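Local coordinates for protein beta-lactamase (Serratia marcescens, PDB 5GWA) that probably hydrolyses beta-lactam antibiotics as a class A extended-spectrum enzyme and binds the inhibitor avibactam, at residues 4-8 / 33-37. Numbering follows the deposited sequence.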
loop_
_atom_site.group_PDB
_atom_site.type_symbol
_atom_site.label_atom_id
_atom_site.label_comp_id
_atom_site.label_asym_id
_atom_site.label_seq_id
_atom_site.Cartn_x
_atom_site.Cartn_y
_atom_site.Cartn_z
ATOM N N THR A 4 -3.603 25.653 31.784
ATOM C CA THR A 4 -2.873 24.568 31.122
ATOM C C THR A 4 -3.004 23.249 31.878
ATOM O O THR A 4 -3.109 22.171 31.273
ATOM C CB THR A 4 -1.380 24.894 30.998
ATOM O OG1 THR A 4 -1.217 26.141 30.310
ATOM C CG2 THR A 4 -0.648 23.788 30.233
ATOM N N ASP A 5 -2.954 23.323 33.205
ATOM C CA ASP A 5 -3.194 22.136 34.013
ATOM C C ASP A 5 -4.607 21.599 33.824
ATOM O O ASP A 5 -4.817 20.384 33.798
ATOM C CB ASP A 5 -2.927 22.425 35.487
ATOM C CG ASP A 5 -1.472 22.259 35.844
ATOM O OD1 ASP A 5 -1.021 21.099 35.975
ATOM O OD2 ASP A 5 -0.765 23.283 35.928
ATOM N N SER A 6 -5.569 22.502 33.669
ATOM C CA SER A 6 -6.955 22.116 33.453
ATOM C C SER A 6 -7.169 21.401 32.108
ATOM O O SER A 6 -7.887 20.405 32.026
ATOM C CB SER A 6 -7.843 23.353 33.516
ATOM O OG SER A 6 -9.202 22.977 33.505
ATOM N N LEU A 7 -6.566 21.943 31.063
ATOM C CA LEU A 7 -6.572 21.308 29.739
ATOM C C LEU A 7 -5.961 19.912 29.797
ATOM O O LEU A 7 -6.540 18.941 29.309
ATOM C CB LEU A 7 -5.796 22.184 28.753
ATOM C CG LEU A 7 -5.518 21.591 27.368
ATOM C CD1 LEU A 7 -6.807 21.224 26.637
ATOM C CD2 LEU A 7 -4.670 22.550 26.553
ATOM N N LYS A 8 -4.819 19.796 30.449
ATOM C CA LYS A 8 -4.232 18.495 30.681
ATOM C C LYS A 8 -5.191 17.505 31.364
ATOM O O LYS A 8 -5.280 16.342 30.985
ATOM C CB LYS A 8 -2.956 18.651 31.486
ATOM C CG LYS A 8 -2.143 17.392 31.570
ATOM C CD LYS A 8 -0.737 17.699 32.014
ATOM C CE LYS A 8 -0.050 16.434 32.467
ATOM N NZ LYS A 8 1.423 16.528 32.272
ATOM N N PHE A 33 3.942 28.080 25.888
ATOM C CA PHE A 33 2.955 27.061 26.163
ATOM C C PHE A 33 3.549 25.678 25.973
ATOM O O PHE A 33 4.294 25.441 25.020
ATOM C CB PHE A 33 1.751 27.202 25.259
ATOM C CG PHE A 33 0.696 26.174 25.518
ATOM C CD1 PHE A 33 -0.094 26.255 26.664
ATOM C CD2 PHE A 33 0.550 25.077 24.682
ATOM C CE1 PHE A 33 -1.062 25.311 26.919
ATOM C CE2 PHE A 33 -0.426 24.129 24.932
ATOM C CZ PHE A 33 -1.233 24.248 26.056
ATOM N N LYS A 34 3.279 24.799 26.933
ATOM C CA LYS A 34 3.851 23.456 26.915
ATOM C C LYS A 34 2.899 22.502 27.619
ATOM O O LYS A 34 2.422 22.816 28.717
ATOM C CB LYS A 34 5.227 23.471 27.575
ATOM C CG LYS A 34 5.823 22.098 27.831
ATOM C CD LYS A 34 7.258 22.218 28.334
ATOM C CE LYS A 34 7.475 21.369 29.569
ATOM N NZ LYS A 34 8.821 21.627 30.146
ATOM N N LEU A 35 2.566 21.372 26.973
ATOM C CA LEU A 35 1.721 20.355 27.568
ATOM C C LEU A 35 2.218 18.986 27.139
ATOM O O LEU A 35 2.452 18.774 25.946
ATOM C CB LEU A 35 0.278 20.556 27.110
ATOM C CG LEU A 35 -0.754 19.642 27.770
ATOM C CD1 LEU A 35 -2.014 20.444 28.066
ATOM C CD2 LEU A 35 -1.073 18.443 26.899
ATOM N N ASN A 36 2.369 18.067 28.096
ATOM C CA ASN A 36 2.804 16.697 27.829
ATOM C C ASN A 36 1.863 15.737 28.532
ATOM O O ASN A 36 1.472 15.982 29.683
ATOM C CB ASN A 36 4.204 16.479 28.364
ATOM C CG ASN A 36 5.260 17.242 27.604
ATOM O OD1 ASN A 36 5.251 17.318 26.376
ATOM N ND2 ASN A 36 6.163 17.856 28.343
ATOM N N VAL A 37 1.493 14.649 27.864
ATOM C CA VAL A 37 0.714 13.565 28.440
ATOM C C VAL A 37 1.355 12.233 28.061
ATOM O O VAL A 37 1.617 11.985 26.886
ATOM C CB VAL A 37 -0.749 13.584 27.963
ATOM C CG1 VAL A 37 -1.520 12.409 28.543
ATOM C CG2 VAL A 37 -1.390 14.914 28.322
HETATM O O HOH W 1 2.433 19.110 30.867
#
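K8 reaches over to the edge strand 34-37 with its methylenes stretched out, and its NZ donates a hydrogen bond to the backbone O of N36 at 2.6 Å. The C=O...NZ angle of 163° shows the ammonium meeting that carbonyl nearly head-on. A water accepts from both K8 NZ and the backbone N of N36, so K8 holds the C=O of N36 directly and its N-H through the water. Alongside this polar bridge, CD1 of L35 lies 3.7 Å from L7 CD2, the two leucine side chains set roughly perpendicular. In the class A beta-lactamase fold, the N-terminal helix 4-15 packs with helix 257-276 against the five-stranded antiparallel sheet, of which 34-37 is an outermost strand; the segment axes here run 27° from parallel, 9.1 Å apart. A chi1 of -179° swings the ring of F33 away from its own N, bringing its CE1-CZ edge to the helix: T4 OG1 lies near the ring plane, 3.5 Å from CE1, and L7 CD2 approaches CZ, also at the edge. T4 and F33 lie antiparallel, side by side, and T4 CG2 rests 3.6 Å from the carbonyl O of K34. L7 and T4 also touch Y274 of helix 257-276.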